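Local coordinates for protein putative modification methylase (Thermus thermophilus, PDB 2ZIG) that probably methylates cytosine in DNA at N4, taking the methyl group from S-adenosyl-L-methionine, at residues Asp68-Leu73 against Gln120-Lys125; Ser47-Thr52 against Asp241-Thr246. All coordinates share one frame; numbering follows the deposited sequence.

In the fold
Contact 2 lies nearer the centre of the Rossmann-like methyltransferase domain, partly buried, joining two loops that follow the parallel strands 41-46 and 238-241 beside the cofactor site. Contact 1, also partly buried, sits farther out, about 16 Å away between centres, where helix 66-86 meets helix 115-125 close to the second subunit. Their chemistry follows their place: the inner contact is a proline packed on an aromatic ring with a bridging water and no direct hydrogen bond, whereas the outer one is a charged arginine lying over a leucine and facing acidic groups. Helix 66-86 touches both, since Phe-72 from the segment 68-73 packs against Tyr-50 of the segment 47-52.

Contact 1 (Asp68-Leu73 against Gln120-Lys125); sequences DYEAFL and QVRCRK
Arg-122 NH1 is held by two acids of helix 66-86, Asp-74, its strongest partner, and Asp-77, while Arg-122 NH2 makes a salt bridge to Glu-70 OE1 whose hydrogen bond is weak, at 3.4 Å. This is helix-to-helix packing in the Rossmann-like methyltransferase fold, joining helix 66-86 to helix 115-125. An arginine suits the place because its chain can span the gap between the helices and still end in a group that serves several acids. CG stands anti to the carbonyl carbon (chi1 -70°), and from there to NE the chain is extended, which carries the guanidinium across to Leu-73. Leu-73 CB lies over the centre of one guanidinium face, 3.4 Å above its plane. Leu-73 CD1 comes 3.4 Å from Arg-122 NE. Leucine fits here because it offers a flat group an apolar surface while the N-H groups at the rim remain available to the acids; its side chain also packs on Leu-115 and Ile-119. Glu-70 OE1 arrives at the edge of the guanidinium, in its plane, but the carboxylate is turned 43° from that plane and the bond is bent, with an N-H...O angle of 135°. A lysine in place of Arg-122 has no flat guanidinium to lay on Leu-73 and a single nitrogen to share, which would probably leave one of Glu-70, Asp-74 and Asp-77 without its mate. The other oxygen, Glu-70 OE2, makes a long, weak ion pair with Arg-124 of the second subunit. On the covered face of the guanidinium, Leu-73 CB is 3.5 Å from Arg-122 CZ.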
loop_
_atom_site.group_PDB
_atom_site.type_symbol
_atom_site.label_atom_id
_atom_site.label_comp_id
_atom_site.label_asym_id
_atom_site.label_seq_id
_atom_site.Cartn_x
_atom_site.Cartn_y
_atom_site.Cartn_z
ATOM N N ASP B 68 17.081 8.020 10.885
ATOM C CA ASP B 68 15.978 8.751 11.498
ATOM C C ASP B 68 14.701 7.974 11.234
ATOM O O ASP B 68 13.864 7.806 12.118
ATOM C CB ASP B 68 15.841 10.148 10.882
ATOM C CG ASP B 68 17.147 10.914 10.873
ATOM O OD1 ASP B 68 18.077 10.497 10.147
ATOM O OD2 ASP B 68 17.243 11.934 11.592
ATOM N N TYR B 69 14.577 7.505 9.996
ATOM C CA TYR B 69 13.426 6.740 9.544
ATOM C C TYR B 69 13.240 5.457 10.356
ATOM O O TYR B 69 12.161 5.215 10.896
ATOM C CB TYR B 69 13.599 6.410 8.057
ATOM C CG TYR B 69 12.379 5.816 7.398
ATOM C CD1 TYR B 69 11.176 6.518 7.350
ATOM C CD2 TYR B 69 12.421 4.544 6.836
ATOM C CE1 TYR B 69 10.044 5.965 6.763
ATOM C CE2 TYR B 69 11.298 3.980 6.244
ATOM C CZ TYR B 69 10.113 4.696 6.212
ATOM O OH TYR B 69 8.996 4.136 5.636
ATOM N N GLU B 70 14.291 4.644 10.446
ATOM C CA GLU B 70 14.221 3.390 11.200
ATOM C C GLU B 70 13.889 3.636 12.667
ATOM O O GLU B 70 13.049 2.945 13.250
ATOM C CB GLU B 70 15.541 2.617 11.116
ATOM C CG GLU B 70 16.016 2.304 9.712
ATOM C CD GLU B 70 14.931 1.712 8.836
ATOM O OE1 GLU B 70 14.348 0.673 9.220
ATOM O OE2 GLU B 70 14.666 2.289 7.759
ATOM N N ALA B 71 14.560 4.615 13.264
ATOM C CA ALA B 71 14.327 4.949 14.664
ATOM C C ALA B 71 12.868 5.379 14.863
ATOM O O ALA B 71 12.244 5.052 15.872
ATOM C CB ALA B 71 15.273 6.058 15.097
ATOM N N PHE B 72 12.332 6.117 13.897
ATOM C CA PHE B 72 10.948 6.569 13.961
ATOM C C PHE B 72 10.043 5.340 13.930
ATOM O O PHE B 72 9.148 5.194 14.756
ATOM C CB PHE B 72 10.639 7.487 12.773
ATOM C CG PHE B 72 9.220 7.986 12.745
ATOM C CD1 PHE B 72 8.690 8.683 13.829
ATOM C CD2 PHE B 72 8.413 7.756 11.637
ATOM C CE1 PHE B 72 7.368 9.140 13.809
ATOM C CE2 PHE B 72 7.088 8.210 11.607
ATOM C CZ PHE B 72 6.566 8.903 12.694
ATOM N N LEU B 73 10.287 4.451 12.975
ATOM C CA LEU B 73 9.500 3.229 12.860
ATOM C C LEU B 73 9.517 2.452 14.171
ATOM O O LEU B 73 8.486 1.955 14.627
ATOM C CB LEU B 73 10.050 2.353 11.737
ATOM C CG LEU B 73 9.763 2.858 10.324
ATOM C CD1 LEU B 73 10.460 1.975 9.307
ATOM C CD2 LEU B 73 8.254 2.859 10.098
ATOM N N GLN B 120 2.827 -1.684 7.760
ATOM C CA GLN B 120 2.138 -2.965 7.562
ATOM C C GLN B 120 3.022 -4.145 7.923
ATOM O O GLN B 120 2.605 -5.046 8.644
ATOM C CB GLN B 120 1.675 -3.139 6.107
ATOM C CG GLN B 120 0.352 -2.490 5.784
ATOM C CD GLN B 120 -0.131 -2.825 4.387
ATOM O OE1 GLN B 120 -1.076 -3.592 4.210
ATOM N NE2 GLN B 120 0.517 -2.257 3.390
ATOM N N VAL B 121 4.243 -4.139 7.407
ATOM C CA VAL B 121 5.183 -5.220 7.661
ATOM C C VAL B 121 5.483 -5.370 9.155
ATOM O O VAL B 121 5.302 -6.440 9.731
ATOM C CB VAL B 121 6.487 -4.975 6.872
ATOM C CG1 VAL B 121 7.552 -5.991 7.264
ATOM C CG2 VAL B 121 6.192 -5.066 5.377
ATOM N N ARG B 122 5.919 -4.289 9.786
ATOM C CA ARG B 122 6.245 -4.331 11.201
ATOM C C ARG B 122 5.075 -4.758 12.088
ATOM O O ARG B 122 5.287 -5.361 13.140
ATOM C CB ARG B 122 6.791 -2.975 11.638
ATOM C CG ARG B 122 8.168 -2.681 11.071
ATOM C CD ARG B 122 8.536 -1.226 11.241
ATOM N NE ARG B 122 9.938 -0.963 10.923
ATOM C CZ ARG B 122 10.929 -1.005 11.810
ATOM N NH1 ARG B 122 10.677 -1.298 13.079
ATOM N NH2 ARG B 122 12.173 -0.745 11.430
ATOM N N CYS B 123 3.846 -4.462 11.672
ATOM C CA CYS B 123 2.684 -4.842 12.462
ATOM C C CYS B 123 2.512 -6.356 12.490
ATOM O O CYS B 123 2.022 -6.907 13.471
ATOM C CB CYS B 123 1.409 -4.175 11.932
ATOM S SG CYS B 123 1.151 -2.471 12.533
ATOM N N ARG B 124 2.916 -7.031 11.420
ATOM C CA ARG B 124 2.815 -8.482 11.383
ATOM C C ARG B 124 3.745 -9.059 12.446
ATOM O O ARG B 124 3.357 -9.943 13.208
ATOM C CB ARG B 124 3.232 -9.017 10.022
ATOM C CG ARG B 124 3.220 -10.535 9.935
ATOM C CD ARG B 124 4.083 -10.992 8.783
ATOM N NE ARG B 124 3.753 -10.216 7.597
ATOM C CZ ARG B 124 4.619 -9.876 6.652
ATOM N NH1 ARG B 124 5.892 -10.241 6.730
ATOM N NH2 ARG B 124 4.205 -9.141 5.638
ATOM N N LYS B 125 4.969 -8.539 12.495
ATOM C CA LYS B 125 5.964 -8.993 13.463
ATOM C C LYS B 125 5.415 -8.858 14.874
ATOM O O LYS B 125 5.892 -9.518 15.795
ATOM C CB LYS B 125 7.246 -8.160 13.362
ATOM C CG LYS B 125 7.701 -7.846 11.948
ATOM C CD LYS B 125 8.108 -9.089 11.190
ATOM C CE LYS B 125 8.684 -8.721 9.829
ATOM N NZ LYS B 125 9.833 -7.773 9.963
#

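Contact 2 (Ser47-Thr52 against Asp241-Thr246); sequences SPPYWT and DPFAGT
Pro-49 lies over the face of the Phe-243 ring, with its CD 3.5 Å from the ring centroid and 9° off the ring normal, a well-centred CH-pi contact. The two residues belong to hallmark loops of the amino-methyltransferases: the SPPY sequence of Ser-47 to Tyr-50, after strand 41-46, matches the (D/N/S)PP(Y/F) motif that is catalytic in this family, and the DPFAGT cofactor motif begins on the last residue of strand 238-241 in the Rossmann-like sheet. Proline suits its place because the C-H bonds of CD, polarised by the neighbouring amide nitrogen, carry a slight positive charge that suits the pi face. With chi1 at -52°, Phe-243 CG lies beside the backbone N, which turns the ring toward Pro-49. Pro-49 covers the centre of one face, and Pro-242 CB, 4.1 Å above the plane of Phe-243, only the rim of the other, while Val-79 and Trp-80 of helix 66-86 add further packing. Ser-47 O comes 3.7 Å from Phe-243 CB. The side chain of Phe-243 is also about 4 Å from that of Ala-29, a residue of the S-adenosyl-L-methionine site, to which Thr-246 also belongs.

Aspartate fits the start of the cofactor loop because its carboxylate can close an Asx turn: Asp-241 OD1 accepts from Phe-243 N at 2.9 Å, met on the anti side and 27° out of the carboxylate plane. Thr-46 and Thr-249 hydroxyls bond to the same carboxylate. A water joins the loops, lying 3.0 Å from Asp-241 OD2 and near Phe-243 O. The same water accepts from Ser-47 N at 3.1 Å.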
loop_
_atom_site.group_PDB
_atom_site.type_symbol
_atom_site.label_atom_id
_atom_site.label_comp_id
_atom_site.label_asym_id
_atom_site.label_seq_id
_atom_site.Cartn_x
_atom_site.Cartn_y
_atom_site.Cartn_z
ATOM N N SER B 47 -3.238 8.542 13.135
ATOM C CA SER B 47 -2.287 8.886 12.098
ATOM C C SER B 47 -0.944 9.078 12.800
ATOM O O SER B 47 -0.850 9.809 13.791
ATOM C CB SER B 47 -2.712 10.184 11.415
ATOM O OG SER B 47 -1.872 10.475 10.315
ATOM N N PRO B 48 0.109 8.410 12.308
ATOM C CA PRO B 48 1.425 8.557 12.938
ATOM C C PRO B 48 1.868 10.015 12.892
ATOM O O PRO B 48 1.702 10.691 11.884
ATOM C CB PRO B 48 2.313 7.629 12.112
ATOM C CG PRO B 48 1.640 7.617 10.762
ATOM C CD PRO B 48 0.177 7.557 11.110
ATOM N N PRO B 49 2.424 10.522 14.001
ATOM C CA PRO B 49 2.883 11.912 14.073
ATOM C C PRO B 49 4.150 12.095 13.265
ATOM O O PRO B 49 5.226 12.257 13.836
ATOM C CB PRO B 49 3.134 12.102 15.563
ATOM C CG PRO B 49 3.695 10.765 15.950
ATOM C CD PRO B 49 2.766 9.793 15.237
ATOM N N TYR B 50 4.044 12.077 11.942
ATOM C CA TYR B 50 5.253 12.216 11.147
ATOM C C TYR B 50 5.939 13.562 11.283
ATOM O O TYR B 50 7.166 13.637 11.223
ATOM C CB TYR B 50 5.002 11.944 9.665
ATOM C CG TYR B 50 6.313 11.829 8.918
ATOM C CD1 TYR B 50 7.126 10.706 9.080
ATOM C CD2 TYR B 50 6.785 12.876 8.127
ATOM C CE1 TYR B 50 8.378 10.628 8.477
ATOM C CE2 TYR B 50 8.039 12.811 7.518
ATOM C CZ TYR B 50 8.830 11.683 7.698
ATOM O OH TYR B 50 10.066 11.605 7.095
ATOM N N TRP B 51 5.165 14.626 11.459
ATOM C CA TRP B 51 5.764 15.948 11.598
ATOM C C TRP B 51 6.788 15.931 12.738
ATOM O O TRP B 51 7.609 16.840 12.870
ATOM C CB TRP B 51 4.685 17.000 11.874
ATOM C CG TRP B 51 3.969 16.801 13.163
ATOM C CD1 TRP B 51 3.007 15.872 13.434
ATOM C CD2 TRP B 51 4.185 17.526 14.378
ATOM N NE1 TRP B 51 2.608 15.973 14.745
ATOM C CE2 TRP B 51 3.316 16.979 15.349
ATOM C CE3 TRP B 51 5.031 18.585 14.742
ATOM C CZ2 TRP B 51 3.267 17.456 16.667
ATOM C CZ3 TRP B 51 4.982 19.060 16.054
ATOM C CH2 TRP B 51 4.106 18.492 17.000
ATOM N N THR B 52 6.729 14.879 13.550
ATOM C CA THR B 52 7.637 14.696 14.679
ATOM C C THR B 52 8.958 14.075 14.230
ATOM O O THR B 52 9.666 14.632 13.393
ATOM C CB THR B 52 6.992 13.788 15.754
ATOM O OG1 THR B 52 6.060 14.557 16.526
ATOM C CG2 THR B 52 8.048 13.185 16.667
ATOM N N ASP B 241 -7.181 6.860 20.177
ATOM C CA ASP B 241 -6.264 7.488 19.231
ATOM C C ASP B 241 -5.034 7.857 20.074
ATOM O O ASP B 241 -5.090 8.776 20.890
ATOM C CB ASP B 241 -6.868 8.759 18.617
ATOM C CG ASP B 241 -6.001 9.341 17.510
ATOM O OD1 ASP B 241 -4.775 9.119 17.537
ATOM O OD2 ASP B 241 -6.532 10.032 16.611
ATOM N N PRO B 242 -3.918 7.131 19.899
ATOM C CA PRO B 242 -2.653 7.340 20.617
ATOM C C PRO B 242 -1.940 8.651 20.259
ATOM O O PRO B 242 -1.055 9.108 20.995
ATOM C CB PRO B 242 -1.813 6.132 20.201
ATOM C CG PRO B 242 -2.814 5.120 19.764
ATOM C CD PRO B 242 -3.825 5.942 19.039
ATOM N N PHE B 243 -2.313 9.239 19.121
ATOM C CA PHE B 243 -1.713 10.486 18.651
ATOM C C PHE B 243 -2.840 11.433 18.275
ATOM O O PHE B 243 -2.947 11.870 17.124
ATOM C CB PHE B 243 -0.839 10.214 17.423
ATOM C CG PHE B 243 0.162 9.110 17.624
ATOM C CD1 PHE B 243 0.026 7.900 16.956
ATOM C CD2 PHE B 243 1.241 9.279 18.485
ATOM C CE1 PHE B 243 0.952 6.871 17.135
ATOM C CE2 PHE B 243 2.179 8.255 18.676
ATOM C CZ PHE B 243 2.032 7.048 17.997
ATOM N N ALA B 244 -3.659 11.764 19.270
ATOM C CA ALA B 244 -4.852 12.590 19.101
ATOM C C ALA B 244 -4.776 13.983 18.471
ATOM O O ALA B 244 -5.751 14.426 17.861
ATOM C CB ALA B 244 -5.582 12.679 20.434
ATOM N N GLY B 245 -3.654 14.682 18.610
ATOM C CA GLY B 245 -3.573 16.011 18.031
ATOM C C GLY B 245 -4.754 16.832 18.523
ATOM O O GLY B 245 -5.021 16.858 19.731
ATOM N N THR B 246 -5.475 17.488 17.616
ATOM C CA THR B 246 -6.618 18.288 18.033
ATOM C C THR B 246 -7.870 17.464 18.325
ATOM O O THR B 246 -8.958 18.021 18.501
ATOM C CB THR B 246 -6.961 19.377 17.013
ATOM O OG1 THR B 246 -7.043 18.801 15.707
ATOM C CG2 THR B 246 -5.904 20.469 17.040
HETATM O O HOH W 1 -4.284 10.926 14.892
#